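Local coordinates for extracellular haem-binding protein (Streptomyces reticuli, PDB 3FPW) that binds haem and iron, probably degrades haem, and interacts as an oligomer with its cognate two-component sensor kinase, at residues R86-V90 with T102-A108; W126-S131 with F151-P157; G167-A171 with Y182-A187. The contacts are given in a common frame with arbitrary orientation. Numbering follows the deposited sequence.

Contact 1 (R86-V90 with T102-A108); sequences RHVSV and TLRGDGA. With PO4 (phosphate ion), chain F.
V90 and H87 are the most covered residues here, followed by L103, which pairs with V90. V90 and L103 form an antiparallel hydrogen-bonded pair, their CA atoms 5.3 Å apart, with V90 N to L103 O and L103 N to V90 O both 2.9 Å. V90 (chi1 t) and L103 (m/t) share one face of the sheet, under helix 67-83. S89 and R104, the neighbouring non-hydrogen-bonded pair, point to the other face, CA to CA 4.4 Å, with S89 OG 3.6 Å from R104 CG and hydrogen-bonded to S112 OG. This is the open end of the hairpin 89-94/99-104; T102 and L103 also pair with an antiparallel strand of the second subunit, carrying the sheet across the interface. Regular pairing stops at G105, whose N reaches V88 O at 2.8 Å in a weak bond; a CB on G105 would clash with that carbonyl. A type II turn, G105 to A108, follows, closed by A108 N to G105 O at 3.0 Å, with G107 at phi 81°. A phosphate, probably from the crystallisation liquor, accepts G107 N through O3 at 2.6 Å. H87, chi1 m, leans over this turn and gives ND1 to D106 O at 3.0 Å, the oxygen lying near the ring plane. That donation requires the proton on ND1, tying the H87 ring to the turn's backbone.

Contact 2 (W126-S131 with F151-P157); sequences WNAPTS and FLAGGTP
T130 is the hub. At chi1 p (51°) its OG1 donates to L152 O at 2.7 Å and accepts from G155 N at 2.8 Å, while its backbone N reaches G155 O at 2.9 Å. The start of helix 130-135, with P129 at the N-cap, is thus joined to the entry of edge strand 155-160. P129 CA lies 3.3 Å from G155 O in a CA-H...O contact. N127 leaves helix 112-126 with positive phi (52/50) and, at chi1 t, brings OD1 within 3.5 Å of P157 CB. G154 needs glycine at phi/psi 139/-5. W126 (chi1 -78°, chi2 -86°) and F151 (-79°, 76°) meet obliquely, centroids 5.3 Å apart and planes at 57°, F151 CZ lying over one indole face, 3.7 Å from CZ3 of W126. L133 of helix 130-135 touches both aromatic side chains, E180 of helix 176-187 bonds S131 OG, and T156 hydrogen-bonds through its backbone to I168 on the adjoining strand 163-171.

Contact 3 (G167-A171 with Y182-A187); sequences GIGVA and YARAGA
Residues 167-171 run extended throughout, from -124/145 at G167 to -146/153 at A171, whereas 182-187 are regular helix, with G186 N to Y182 O and A187 N to A183 O both at 3.0 Å. The segment axes approach to 7.7 Å with 143° between their N-to-C directions, so the helix runs back obliquely along the strand. V170 and A183 set the register, CA to CA 5.7 Å. Helix 176-187 follows strand 163-171 in sequence and folds back onto one face of the antiparallel sheet, where helix 67-83 also packs; A171 points to the opposite face and touches helix 112-126, giving the helix-sheet-helix layering of an alpha+beta domain, consistent with the GAF clan of HbpS-like proteins. Only I168 and V170 of the strand meet the helix; a CB on G169 would point away from it. I168, at chi1 m and chi2 t, sends CD1 to within 3.5 Å of A187 N and 3.8 Å of A187 CB, and its CG2 sits 4.3 Å from A183 CB. V170, chi1 t, places CG2 3.8 Å from A183 CB and CG1 4.2 Å from Y182 CB. Small A183, G186 and A187 let the helix lie close, and the packing is apolar. Y182 starts toward the strand, but at chi1 m its ring leads away, with V170 CG1 near the ring edge, and its OH is hydrogen-bonded to D84 and R86.

Strand 163-171 is the common element. On one side, contact 1 joins contact 3 through S89 N to A171 O (2.9 Å), and R86 NH1 adds a bond to Y182 OH (3.0 Å); on the other, contact 2 joins it through T156 N to I168 O (2.8 Å) and V170 N to G154 O (2.9 Å). Centres of contacts 1 and 3 lie 12 Å apart, those of 2 and 3 only 9 Å. Contacts 1 and 2, 18 Å apart at their centres, do not touch, yet both reach the third subunit. The side chains of H87 and Y182 are about 7 and 8 Å from a bound Fe(III), and that of F151 is about 11 Å from a bound Fe(III).

Contact 1 (R86-V90 with T102-A108)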
loop_
_atom_site.group_PDB
_atom_site.type_symbol
_atom_site.label_atom_id
_atom_site.label_comp_id
_atom_site.label_asym_id
_atom_site.label_seq_id
_atom_site.Cartn_x
_atom_site.Cartn_y
_atom_site.Cartn_z
ATOM N N ARG A 86 29.704 -14.465 -4.644
ATOM C CA ARG A 86 28.384 -14.224 -4.062
ATOM C C ARG A 86 27.591 -13.241 -4.918
ATOM O O ARG A 86 28.164 -12.449 -5.675
ATOM C CB ARG A 86 28.479 -13.710 -2.610
ATOM C CG ARG A 86 28.269 -14.778 -1.520
ATOM C CD ARG A 86 29.268 -15.888 -1.695
ATOM N NE ARG A 86 29.136 -17.027 -0.775
ATOM C CZ ARG A 86 29.894 -17.196 0.300
ATOM N NH1 ARG A 86 30.788 -16.266 0.635
ATOM N NH2 ARG A 86 29.755 -18.290 1.056
ATOM N N HIS A 87 26.273 -13.309 -4.790
ATOM C CA HIS A 87 25.368 -12.510 -5.616
ATOM C C HIS A 87 24.462 -11.716 -4.703
ATOM O O HIS A 87 23.603 -12.295 -4.062
ATOM C CB HIS A 87 24.531 -13.471 -6.462
ATOM C CG HIS A 87 25.368 -14.441 -7.216
ATOM N ND1 HIS A 87 26.006 -14.107 -8.387
ATOM C CD2 HIS A 87 25.721 -15.720 -6.940
ATOM C CE1 HIS A 87 26.702 -15.147 -8.818
ATOM N NE2 HIS A 87 26.549 -16.136 -7.954
ATOM N N VAL A 88 24.677 -10.403 -4.611
ATOM C CA VAL A 88 24.022 -9.621 -3.558
ATOM C C VAL A 88 23.396 -8.382 -4.141
ATOM O O VAL A 88 23.744 -7.963 -5.248
ATOM C CB VAL A 88 25.000 -9.192 -2.443
ATOM C CG1 VAL A 88 25.652 -10.439 -1.792
ATOM C CG2 VAL A 88 26.070 -8.170 -2.952
ATOM N N SER A 89 22.447 -7.812 -3.410
ATOM C CA SER A 89 22.018 -6.453 -3.655
ATOM C C SER A 89 22.585 -5.586 -2.549
ATOM O O SER A 89 22.792 -6.053 -1.410
ATOM C CB SER A 89 20.477 -6.325 -3.657
ATOM O OG SER A 89 19.874 -7.051 -4.719
ATOM N N VAL A 90 22.799 -4.309 -2.858
ATOM C CA VAL A 90 23.409 -3.388 -1.908
ATOM C C VAL A 90 22.614 -2.090 -1.926
ATOM O O VAL A 90 22.201 -1.610 -2.986
ATOM C CB VAL A 90 24.903 -3.108 -2.254
ATOM C CG1 VAL A 90 25.532 -2.170 -1.224
ATOM C CG2 VAL A 90 25.689 -4.410 -2.295
ATOM N N THR A 102 21.086 2.150 -4.921
ATOM C CA THR A 102 20.854 0.698 -4.900
ATOM C C THR A 102 21.540 0.071 -6.074
ATOM O O THR A 102 21.608 0.660 -7.172
ATOM C CB THR A 102 19.359 0.307 -4.960
ATOM O OG1 THR A 102 18.766 0.806 -6.170
ATOM C CG2 THR A 102 18.624 0.833 -3.752
ATOM N N LEU A 103 22.041 -1.148 -5.854
ATOM C CA LEU A 103 22.697 -1.901 -6.913
ATOM C C LEU A 103 22.231 -3.333 -6.763
ATOM O O LEU A 103 22.393 -3.924 -5.684
ATOM C CB LEU A 103 24.202 -1.860 -6.713
ATOM C CG LEU A 103 24.919 -0.512 -6.761
ATOM C CD1 LEU A 103 26.411 -0.760 -6.453
ATOM C CD2 LEU A 103 24.739 0.125 -8.130
ATOM N N ARG A 104 21.629 -3.883 -7.812
ATOM C CA ARG A 104 21.181 -5.271 -7.761
ATOM C C ARG A 104 22.216 -6.162 -8.462
ATOM O O ARG A 104 22.334 -6.134 -9.686
ATOM C CB ARG A 104 19.813 -5.420 -8.452
ATOM C CG ARG A 104 19.201 -6.841 -8.295
ATOM C CD ARG A 104 18.005 -7.029 -9.185
ATOM N NE ARG A 104 16.963 -6.064 -8.872
ATOM C CZ ARG A 104 15.865 -6.331 -8.171
ATOM N NH1 ARG A 104 15.631 -7.574 -7.719
ATOM N NH2 ARG A 104 14.989 -5.348 -7.939
ATOM N N GLY A 105 22.949 -6.951 -7.684
ATOM C CA GLY A 105 23.937 -7.867 -8.260
ATOM C C GLY A 105 23.391 -8.859 -9.268
ATOM O O GLY A 105 22.268 -9.337 -9.155
ATOM N N ASP A 106 24.213 -9.206 -10.258
ATOM C CA ASP A 106 23.828 -10.249 -11.201
ATOM C C ASP A 106 23.524 -11.526 -10.433
ATOM O O ASP A 106 24.343 -11.967 -9.637
ATOM C CB ASP A 106 24.971 -10.522 -12.191
ATOM C CG ASP A 106 25.390 -9.275 -13.006
ATOM O OD1 ASP A 106 24.563 -8.369 -13.226
ATOM O OD2 ASP A 106 26.561 -9.217 -13.447
ATOM N N GLY A 107 22.347 -12.097 -10.650
ATOM C CA GLY A 107 22.004 -13.363 -10.016
ATOM C C GLY A 107 21.522 -13.245 -8.579
ATOM O O GLY A 107 21.246 -14.251 -7.939
ATOM N N ALA A 108 21.411 -12.024 -8.071
ATOM C CA ALA A 108 20.981 -11.852 -6.676
ATOM C C ALA A 108 19.515 -12.268 -6.513
ATOM O O ALA A 108 18.696 -11.994 -7.400
ATOM C CB ALA A 108 21.181 -10.417 -6.237
HETATM P P PO4 F . 20.998 -11.625 -14.137
HETATM O O1 PO4 F . 21.843 -12.811 -14.561
HETATM O O2 PO4 F . 19.644 -11.653 -14.822
HETATM O O3 PO4 F . 20.769 -11.668 -12.638
HETATM O O4 PO4 F . 21.725 -10.348 -14.509
#

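Contact 2 (W126-S131 with F151-P157)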
loop_
_atom_site.group_PDB
_atom_site.type_symbol
_atom_site.label_atom_id
_atom_site.label_comp_id
_atom_site.label_asym_id
_atom_site.label_seq_id
_atom_site.Cartn_x
_atom_site.Cartn_y
_atom_site.Cartn_z
ATOM N N TRP A 126 19.533 3.326 14.171
ATOM C CA TRP A 126 20.061 3.080 15.522
ATOM C C TRP A 126 21.572 3.254 15.622
ATOM O O TRP A 126 22.151 3.090 16.702
ATOM C CB TRP A 126 19.620 1.697 16.056
ATOM C CG TRP A 126 18.203 1.701 16.554
ATOM C CD1 TRP A 126 17.773 2.046 17.812
ATOM C CD2 TRP A 126 17.029 1.357 15.814
ATOM N NE1 TRP A 126 16.408 1.940 17.893
ATOM C CE2 TRP A 126 15.923 1.525 16.678
ATOM C CE3 TRP A 126 16.799 0.934 14.502
ATOM C CZ2 TRP A 126 14.609 1.258 16.278
ATOM C CZ3 TRP A 126 15.481 0.675 14.101
ATOM C CH2 TRP A 126 14.410 0.848 14.989
ATOM N N ASN A 127 22.214 3.636 14.515
ATOM C CA ASN A 127 23.659 3.801 14.500
ATOM C C ASN A 127 24.376 2.564 15.038
ATOM O O ASN A 127 25.280 2.656 15.889
ATOM C CB ASN A 127 24.087 5.056 15.259
ATOM C CG ASN A 127 25.531 5.386 15.035
ATOM O OD1 ASN A 127 26.107 5.021 14.008
ATOM N ND2 ASN A 127 26.137 6.109 15.987
ATOM N N ALA A 128 23.995 1.412 14.514
ATOM C CA ALA A 128 24.536 0.136 14.998
ATOM C C ALA A 128 24.412 -0.890 13.891
ATOM O O ALA A 128 23.465 -0.829 13.105
ATOM C CB ALA A 128 23.751 -0.338 16.232
ATOM N N PRO A 129 25.324 -1.866 13.850
ATOM C CA PRO A 129 25.221 -2.962 12.876
ATOM C C PRO A 129 23.949 -3.768 13.131
ATOM O O PRO A 129 23.563 -3.948 14.287
ATOM C CB PRO A 129 26.454 -3.822 13.174
ATOM C CG PRO A 129 27.353 -2.989 14.033
ATOM C CD PRO A 129 26.470 -2.028 14.767
ATOM N N THR A 130 23.279 -4.245 12.086
ATOM C CA THR A 130 22.022 -4.929 12.312
ATOM C C THR A 130 22.219 -6.290 12.971
ATOM O O THR A 130 21.305 -6.802 13.619
ATOM C CB THR A 130 21.171 -5.091 11.018
ATOM O OG1 THR A 130 21.970 -5.660 9.980
ATOM C CG2 THR A 130 20.612 -3.723 10.562
ATOM N N SER A 131 23.411 -6.856 12.838
ATOM C CA SER A 131 23.728 -8.069 13.588
ATOM C C SER A 131 23.576 -7.824 15.077
ATOM O O SER A 131 23.060 -8.681 15.793
ATOM C CB SER A 131 25.156 -8.540 13.314
ATOM O OG SER A 131 26.056 -7.509 13.621
ATOM N N PHE A 151 15.619 -6.380 11.231
ATOM C CA PHE A 151 16.607 -6.636 12.269
ATOM C C PHE A 151 17.354 -7.942 11.966
ATOM O O PHE A 151 17.175 -8.975 12.625
ATOM C CB PHE A 151 15.888 -6.716 13.608
ATOM C CG PHE A 151 15.553 -5.371 14.175
ATOM C CD1 PHE A 151 14.490 -4.623 13.678
ATOM C CD2 PHE A 151 16.328 -4.821 15.191
ATOM C CE1 PHE A 151 14.177 -3.372 14.203
ATOM C CE2 PHE A 151 16.019 -3.559 15.712
ATOM C CZ PHE A 151 14.955 -2.831 15.220
ATOM N N LEU A 152 18.179 -7.895 10.940
ATOM C CA LEU A 152 18.815 -9.082 10.401
ATOM C C LEU A 152 20.188 -8.648 9.909
ATOM O O LEU A 152 20.308 -7.632 9.214
ATOM C CB LEU A 152 17.963 -9.601 9.239
ATOM C CG LEU A 152 18.490 -10.790 8.458
ATOM C CD1 LEU A 152 18.538 -12.047 9.353
ATOM C CD2 LEU A 152 17.617 -10.997 7.231
ATOM N N ALA A 153 21.220 -9.376 10.337
ATOM C CA ALA A 153 22.605 -9.061 9.984
ATOM C C ALA A 153 22.775 -8.700 8.506
ATOM O O ALA A 153 22.220 -9.353 7.620
ATOM C CB ALA A 153 23.509 -10.246 10.344
ATOM N N GLY A 154 23.545 -7.642 8.268
ATOM C CA GLY A 154 23.880 -7.231 6.932
ATOM C C GLY A 154 23.856 -5.728 6.703
ATOM O O GLY A 154 24.187 -5.269 5.593
ATOM N N GLY A 155 23.431 -4.957 7.707
ATOM C CA GLY A 155 23.484 -3.480 7.591
ATOM C C GLY A 155 24.502 -2.908 8.568
ATOM O O GLY A 155 24.638 -3.400 9.679
ATOM N N THR A 156 25.234 -1.889 8.151
ATOM C CA THR A 156 26.243 -1.277 9.029
ATOM C C THR A 156 26.219 0.244 8.873
ATOM O O THR A 156 26.052 0.743 7.770
ATOM C CB THR A 156 27.662 -1.869 8.768
ATOM O OG1 THR A 156 28.515 -1.542 9.872
ATOM C CG2 THR A 156 28.262 -1.353 7.495
ATOM N N PRO A 157 26.400 0.980 9.982
ATOM C CA PRO A 157 26.329 2.436 9.872
ATOM C C PRO A 157 27.643 3.101 9.483
ATOM O O PRO A 157 28.737 2.544 9.657
ATOM C CB PRO A 157 25.941 2.873 11.289
ATOM C CG PRO A 157 26.592 1.833 12.163
ATOM C CD PRO A 157 26.435 0.534 11.389
#

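Contact 3 (G167-A171 with Y182-A187)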
loop_
_atom_site.group_PDB
_atom_site.type_symbol
_atom_site.label_atom_id
_atom_site.label_comp_id
_atom_site.label_asym_id
_atom_site.label_seq_id
_atom_site.Cartn_x
_atom_site.Cartn_y
_atom_site.Cartn_z
ATOM N N GLY A 167 23.539 4.369 6.205
ATOM C CA GLY A 167 23.685 2.932 6.465
ATOM C C GLY A 167 23.960 2.251 5.148
ATOM O O GLY A 167 23.424 2.654 4.117
ATOM N N ILE A 168 24.786 1.203 5.167
ATOM C CA ILE A 168 25.009 0.367 4.000
ATOM C C ILE A 168 24.427 -1.006 4.316
ATOM O O ILE A 168 24.736 -1.577 5.374
ATOM C CB ILE A 168 26.502 0.214 3.709
ATOM C CG1 ILE A 168 27.115 1.587 3.447
ATOM C CG2 ILE A 168 26.693 -0.721 2.517
ATOM C CD1 ILE A 168 28.643 1.582 3.335
ATOM N N GLY A 169 23.549 -1.493 3.444
ATOM C CA GLY A 169 22.884 -2.777 3.644
ATOM C C GLY A 169 23.144 -3.730 2.494
ATOM O O GLY A 169 23.200 -3.321 1.353
ATOM N N VAL A 170 23.350 -5.011 2.810
ATOM C CA VAL A 170 23.654 -6.027 1.803
ATOM C C VAL A 170 22.792 -7.212 2.077
ATOM O O VAL A 170 22.571 -7.570 3.246
ATOM C CB VAL A 170 25.131 -6.465 1.870
ATOM C CG1 VAL A 170 25.436 -7.608 0.865
ATOM C CG2 VAL A 170 26.007 -5.268 1.570
ATOM N N ALA A 171 22.281 -7.808 1.020
ATOM C CA ALA A 171 21.488 -9.025 1.197
ATOM C C ALA A 171 21.699 -9.955 0.020
ATOM O O ALA A 171 22.074 -9.498 -1.058
ATOM C CB ALA A 171 19.989 -8.641 1.331
ATOM N N TYR A 182 30.347 -8.034 3.695
ATOM C CA TYR A 182 30.439 -7.246 2.464
ATOM C C TYR A 182 30.009 -5.795 2.686
ATOM O O TYR A 182 30.562 -4.874 2.068
ATOM C CB TYR A 182 29.602 -7.881 1.359
ATOM C CG TYR A 182 29.980 -9.326 1.105
ATOM C CD1 TYR A 182 31.312 -9.706 1.031
ATOM C CD2 TYR A 182 29.014 -10.286 0.905
ATOM C CE1 TYR A 182 31.668 -11.015 0.798
ATOM C CE2 TYR A 182 29.349 -11.598 0.673
ATOM C CZ TYR A 182 30.687 -11.958 0.614
ATOM O OH TYR A 182 31.052 -13.270 0.375
ATOM N N ALA A 183 29.043 -5.580 3.575
ATOM C CA ALA A 183 28.648 -4.218 3.945
ATOM C C ALA A 183 29.843 -3.477 4.556
ATOM O O ALA A 183 30.114 -2.348 4.212
ATOM C CB ALA A 183 27.460 -4.221 4.935
ATOM N N ARG A 184 30.558 -4.136 5.466
ATOM C CA ARG A 184 31.735 -3.538 6.066
ATOM C C ARG A 184 32.816 -3.259 5.030
ATOM O O ARG A 184 33.550 -2.280 5.156
ATOM C CB ARG A 184 32.303 -4.442 7.167
ATOM C CG ARG A 184 31.454 -4.481 8.448
ATOM C CD ARG A 184 32.239 -5.131 9.589
ATOM N NE ARG A 184 32.708 -6.470 9.249
ATOM C CZ ARG A 184 31.994 -7.579 9.442
ATOM N NH1 ARG A 184 30.788 -7.508 9.976
ATOM N NH2 ARG A 184 32.495 -8.768 9.119
ATOM N N ALA A 185 32.946 -4.124 4.025
ATOM C CA ALA A 185 33.907 -3.900 2.946
ATOM C C ALA A 185 33.564 -2.651 2.143
ATOM O O ALA A 185 34.449 -1.919 1.698
ATOM C CB ALA A 185 33.965 -5.120 2.025
ATOM N N GLY A 186 32.267 -2.408 1.957
ATOM C CA GLY A 186 31.824 -1.174 1.319
ATOM C C GLY A 186 32.117 0.054 2.170
ATOM O O GLY A 186 32.657 1.043 1.684
ATOM N N ALA A 187 31.791 0.001 3.456
ATOM C CA ALA A 187 32.093 1.126 4.335
ATOM C C ALA A 187 33.586 1.423 4.417
ATOM O O ALA A 187 33.989 2.580 4.566
ATOM C CB ALA A 187 31.559 0.872 5.723
#